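Local coordinates for peptidoglycan-recognition protein SA (Drosophila melanogaster, PDB 1SXR) that binds peptidoglycan of Gram-positive bacteria as a secreted innate immune receptor and thereby activates the Toll pathway, at residues A[17-27]-A[62-73]. Residues are numbered along the deposited sequence; the frame is centred on the assembly and turned at random.
Sequences KRQWGGKPSLG and QAYHQNELDFND
Gln62 grips the backbone of Lys23 with both ends of its side-chain amide. Its CB leaves helix 50-67 toward residues 17-27. CG lies anti to the backbone N (chi1 -174°), and the chain runs on extended, which carries the amide across to Lys23. CD lies 3.6 Å from Lys23 N. OE1 accepts from Lys23 N at 2.9 Å, in the carbonyl plane and on a lone pair, with a nearly straight N-H...O angle of 173°. The same oxygen touches Lys23 CB and approaches Trp20 CH2 obliquely. Gln62 NE2 gives one hydrogen to Lys23 O at 2.9 Å. Gln62 NE2 gives the other to Asp73 OD1 at 2.8 Å. Three bonds thus fix the rotation of this buried amide.

Lys17 NZ shares two of these acceptor groups. It forms a salt bridge with Asp73 OD2 at 2.8 Å, on the syn lone pair, and also donates to Lys23 O. The lysine charge probably offsets that of the carboxylate. Replacing Gln62 with alanine would probably leave Lys23 N without its acceptor and take one donor each from Lys23 O and Asp73 OD1.

Gln66, one helical turn on, uses NE2 twice. It donates to Pro24 O at 3.1 Å and to Asn72 O, both in its amide plane. Leu26 N also donates to Asn72 O, at 2.8 Å. Leu26 CD1 lies across the CB-CG-CD stem of Gln66, 4.1 Å from Gln66 CB.

The contact ties residues 17-27 to the C-terminal end of helix 50-67 and the loop after it. On the helix and loop side, residues 61-64 and 71-76 are inferred to bind peptidoglycan. Trp20 packs on Leu51, Ala55 and Leu58 of that helix, and its NE1 donates to Glu88 O in strand 86-88, beside edge strand 14-15 of the mixed sheet.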
loop_
_atom_site.group_PDB
_atom_site.type_symbol
_atom_site.label_atom_id
_atom_site.label_comp_id
_atom_site.label_asym_id
_atom_site.label_seq_id
_atom_site.Cartn_x
_atom_site.Cartn_y
_atom_site.Cartn_z
ATOM N N LYS A 17 -10.595 -8.894 -2.943
ATOM C CA LYS A 17 -9.774 -10.048 -3.316
ATOM C C LYS A 17 -10.492 -10.952 -4.337
ATOM O O LYS A 17 -9.940 -11.284 -5.383
ATOM C CB LYS A 17 -9.400 -10.803 -2.021
ATOM C CG LYS A 17 -8.400 -11.924 -2.135
ATOM C CD LYS A 17 -6.971 -11.455 -2.212
ATOM C CE LYS A 17 -6.446 -10.929 -0.882
ATOM N NZ LYS A 17 -6.602 -11.911 0.262
ATOM N N ARG A 18 -11.744 -11.319 -4.055
ATOM C CA ARG A 18 -12.570 -12.120 -4.984
ATOM C C ARG A 18 -12.687 -11.521 -6.387
ATOM O O ARG A 18 -12.690 -12.248 -7.395
ATOM C CB ARG A 18 -13.977 -12.274 -4.390
ATOM C CG ARG A 18 -15.116 -12.405 -5.411
ATOM C CD ARG A 18 -16.528 -12.396 -4.809
ATOM N NE ARG A 18 -16.600 -13.294 -3.658
ATOM C CZ ARG A 18 -17.574 -13.306 -2.750
ATOM N NH1 ARG A 18 -18.601 -12.468 -2.842
ATOM N NH2 ARG A 18 -17.516 -14.163 -1.741
ATOM N N GLN A 19 -12.792 -10.205 -6.455
ATOM C CA GLN A 19 -13.010 -9.536 -7.718
ATOM C C GLN A 19 -11.786 -9.574 -8.609
ATOM O O GLN A 19 -11.914 -9.451 -9.814
ATOM C CB GLN A 19 -13.442 -8.094 -7.490
ATOM C CG GLN A 19 -14.777 -7.960 -6.775
ATOM C CD GLN A 19 -15.145 -6.515 -6.593
ATOM O OE1 GLN A 19 -14.860 -5.922 -5.556
ATOM N NE2 GLN A 19 -15.776 -5.928 -7.617
ATOM N N TRP A 20 -10.601 -9.721 -8.013
ATOM C CA TRP A 20 -9.395 -9.929 -8.836
ATOM C C TRP A 20 -8.878 -11.349 -8.851
ATOM O O TRP A 20 -7.822 -11.640 -9.432
ATOM C CB TRP A 20 -8.273 -8.913 -8.557
ATOM C CG TRP A 20 -7.735 -8.772 -7.146
ATOM C CD1 TRP A 20 -8.093 -7.832 -6.222
ATOM C CD2 TRP A 20 -6.637 -9.506 -6.548
ATOM N NE1 TRP A 20 -7.335 -7.965 -5.076
ATOM C CE2 TRP A 20 -6.430 -8.973 -5.253
ATOM C CE3 TRP A 20 -5.825 -10.576 -6.967
ATOM C CZ2 TRP A 20 -5.442 -9.475 -4.370
ATOM C CZ3 TRP A 20 -4.842 -11.077 -6.076
ATOM C CH2 TRP A 20 -4.672 -10.527 -4.803
ATOM N N GLY A 21 -9.623 -12.262 -8.241
ATOM C CA GLY A 21 -9.241 -13.674 -8.307
ATOM C C GLY A 21 -8.201 -14.074 -7.275
ATOM O O GLY A 21 -7.504 -15.090 -7.422
ATOM N N GLY A 22 -8.079 -13.263 -6.243
ATOM C CA GLY A 22 -7.070 -13.511 -5.206
ATOM C C GLY A 22 -7.506 -14.600 -4.244
ATOM O O GLY A 22 -8.713 -14.897 -4.111
ATOM N N LYS A 23 -6.525 -15.193 -3.576
ATOM C CA LYS A 23 -6.740 -16.286 -2.622
ATOM C C LYS A 23 -6.858 -15.737 -1.204
ATOM O O LYS A 23 -6.432 -14.620 -0.921
ATOM C CB LYS A 23 -5.560 -17.271 -2.659
ATOM C CG LYS A 23 -5.454 -17.978 -4.001
ATOM C CD LYS A 23 -4.396 -19.058 -4.046
ATOM C CE LYS A 23 -4.669 -19.974 -5.240
ATOM N NZ LYS A 23 -3.441 -20.599 -5.826
ATOM N N PRO A 24 -7.430 -16.514 -0.290
ATOM C CA PRO A 24 -7.512 -16.073 1.099
ATOM C C PRO A 24 -6.140 -15.876 1.740
ATOM O O PRO A 24 -5.167 -16.502 1.320
ATOM C CB PRO A 24 -8.240 -17.240 1.797
ATOM C CG PRO A 24 -8.979 -17.903 0.669
ATOM C CD PRO A 24 -8.046 -17.841 -0.504
ATOM N N SER A 25 -6.087 -15.023 2.755
ATOM C CA SER A 25 -4.923 -14.991 3.624
ATOM C C SER A 25 -4.684 -16.351 4.275
ATOM O O SER A 25 -5.633 -17.134 4.510
ATOM C CB SER A 25 -5.114 -13.927 4.700
ATOM O OG SER A 25 -4.091 -14.002 5.683
ATOM N N LEU A 26 -3.415 -16.630 4.552
ATOM C CA LEU A 26 -3.029 -17.843 5.263
ATOM C C LEU A 26 -3.094 -17.654 6.771
ATOM O O LEU A 26 -2.857 -18.602 7.533
ATOM C CB LEU A 26 -1.626 -18.305 4.841
ATOM C CG LEU A 26 -1.540 -18.649 3.356
ATOM C CD1 LEU A 26 -0.109 -18.811 2.927
ATOM C CD2 LEU A 26 -2.361 -19.895 3.048
ATOM N N GLY A 27 -3.377 -16.434 7.217
ATOM C CA GLY A 27 -3.464 -16.170 8.658
ATOM C C GLY A 27 -3.761 -14.714 8.934
ATOM O O GLY A 27 -2.980 -13.824 8.618
ATOM N N GLN A 62 0.696 -12.175 -5.351
ATOM C CA GLN A 62 0.252 -12.889 -4.164
ATOM C C GLN A 62 0.920 -14.268 -3.980
ATOM O O GLN A 62 1.346 -14.607 -2.873
ATOM C CB GLN A 62 -1.281 -13.013 -4.153
ATOM C CG GLN A 62 -1.770 -13.622 -2.848
ATOM C CD GLN A 62 -3.247 -13.885 -2.873
ATOM O OE1 GLN A 62 -3.773 -14.426 -3.851
ATOM N NE2 GLN A 62 -3.918 -13.515 -1.798
ATOM N N ALA A 63 1.007 -15.037 -5.059
ATOM C CA ALA A 63 1.685 -16.336 -5.037
ATOM C C ALA A 63 3.137 -16.181 -4.635
ATOM O O ALA A 63 3.664 -16.967 -3.849
ATOM C CB ALA A 63 1.591 -16.979 -6.403
ATOM N N TYR A 64 3.821 -15.202 -5.199
ATOM C CA TYR A 64 5.211 -14.967 -4.804
ATOM C C TYR A 64 5.282 -14.594 -3.309
ATOM O O TYR A 64 6.072 -15.135 -2.541
ATOM C CB TYR A 64 5.784 -13.847 -5.685
ATOM C CG TYR A 64 7.191 -13.438 -5.355
ATOM C CD1 TYR A 64 8.240 -14.334 -5.402
ATOM C CD2 TYR A 64 7.456 -12.118 -5.027
ATOM C CE1 TYR A 64 9.555 -13.900 -5.099
ATOM C CE2 TYR A 64 8.720 -11.688 -4.740
ATOM C CZ TYR A 64 9.759 -12.575 -4.764
ATOM O OH TYR A 64 11.024 -12.082 -4.449
ATOM N N HIS A 65 4.446 -13.673 -2.867
ATOM C CA HIS A 65 4.503 -13.279 -1.469
ATOM C C HIS A 65 4.151 -14.404 -0.499
ATOM O O HIS A 65 4.821 -14.570 0.516
ATOM C CB HIS A 65 3.567 -12.092 -1.244
ATOM C CG HIS A 65 4.090 -10.823 -1.823
ATOM N ND1 HIS A 65 3.566 -9.577 -1.526
ATOM C CD2 HIS A 65 5.132 -10.609 -2.661
ATOM C CE1 HIS A 65 4.252 -8.653 -2.182
ATOM N NE2 HIS A 65 5.214 -9.251 -2.871
ATOM N N GLN A 66 3.096 -15.154 -0.790
ATOM C CA GLN A 66 2.675 -16.249 0.085
ATOM C C GLN A 66 3.603 -17.445 0.057
ATOM O O GLN A 66 3.896 -18.013 1.119
ATOM C CB GLN A 66 1.257 -16.708 -0.269
ATOM C CG GLN A 66 0.207 -15.714 0.204
ATOM C CD GLN A 66 -1.223 -16.191 -0.105
ATOM O OE1 GLN A 66 -1.466 -16.767 -1.174
ATOM N NE2 GLN A 66 -2.151 -15.948 0.827
ATOM N N ASN A 67 4.066 -17.831 -1.131
ATOM C CA ASN A 67 4.746 -19.120 -1.279
ATOM C C ASN A 67 6.251 -19.039 -1.373
ATOM O O ASN A 67 6.925 -20.079 -1.234
ATOM C CB ASN A 67 4.193 -19.857 -2.489
ATOM C CG ASN A 67 2.698 -20.105 -2.379
ATOM O OD1 ASN A 67 2.154 -20.214 -1.285
ATOM N ND2 ASN A 67 2.033 -20.171 -3.508
ATOM N N GLU A 68 6.789 -17.847 -1.632
ATOM C CA GLU A 68 8.237 -17.676 -1.676
ATOM C C GLU A 68 8.733 -16.790 -0.550
ATOM O O GLU A 68 9.793 -17.038 0.032
ATOM C CB GLU A 68 8.706 -17.145 -3.024
ATOM C CG GLU A 68 8.493 -18.134 -4.168
ATOM C CD GLU A 68 9.237 -19.451 -3.965
ATOM O OE1 GLU A 68 10.396 -19.429 -3.482
ATOM O OE2 GLU A 68 8.660 -20.507 -4.318
ATOM N N LEU A 69 7.980 -15.749 -0.227
ATOM C CA LEU A 69 8.428 -14.837 0.827
ATOM C C LEU A 69 7.847 -15.219 2.181
ATOM O O LEU A 69 8.204 -14.628 3.201
ATOM C CB LEU A 69 8.069 -13.394 0.482
ATOM C CG LEU A 69 8.666 -12.841 -0.811
ATOM C CD1 LEU A 69 8.354 -11.383 -0.942
ATOM C CD2 LEU A 69 10.194 -13.098 -0.817
ATOM N N ASP A 70 6.952 -16.206 2.188
ATOM C CA ASP A 70 6.389 -16.754 3.424
ATOM C C ASP A 70 5.521 -15.758 4.184
ATOM O O ASP A 70 5.414 -15.811 5.418
ATOM C CB ASP A 70 7.500 -17.284 4.350
ATOM C CG ASP A 70 8.282 -18.409 3.721
ATOM O OD1 ASP A 70 7.717 -19.137 2.876
ATOM O OD2 ASP A 70 9.471 -18.640 4.004
ATOM N N PHE A 71 4.892 -14.844 3.454
ATOM C CA PHE A 71 3.933 -13.926 4.051
ATOM C C PHE A 71 2.539 -14.575 4.047
ATOM O O PHE A 71 2.287 -15.537 3.312
ATOM C CB PHE A 71 3.839 -12.634 3.243
ATOM C CG PHE A 71 5.117 -11.875 3.127
ATOM C CD1 PHE A 71 6.128 -12.028 4.065
ATOM C CD2 PHE A 71 5.272 -10.942 2.101
ATOM C CE1 PHE A 71 7.309 -11.303 3.946
ATOM C CE2 PHE A 71 6.451 -10.211 1.969
ATOM C CZ PHE A 71 7.454 -10.402 2.891
ATOM N N ASN A 72 1.633 -14.018 4.841
ATOM C CA ASN A 72 0.289 -14.588 4.932
ATOM C C ASN A 72 -0.561 -14.176 3.738
ATOM O O ASN A 72 -1.524 -14.852 3.402
ATOM C CB ASN A 72 -0.382 -14.173 6.243
ATOM C CG ASN A 72 0.155 -14.959 7.418
ATOM O OD1 ASN A 72 0.431 -16.147 7.286
ATOM N ND2 ASN A 72 0.360 -14.285 8.542
ATOM N N ASP A 73 -0.179 -13.083 3.083
ATOM C CA ASP A 73 -0.978 -12.531 1.982
ATOM C C ASP A 73 -0.054 -11.594 1.189
ATOM O O ASP A 73 1.120 -11.377 1.568
ATOM C CB ASP A 73 -2.173 -11.767 2.559
ATOM C CG ASP A 73 -3.353 -11.724 1.629
ATOM O OD1 ASP A 73 -3.176 -11.924 0.409
ATOM O OD2 ASP A 73 -4.506 -11.421 2.045
HETATM O O HOH W 1 -1.061 -20.050 -4.108
#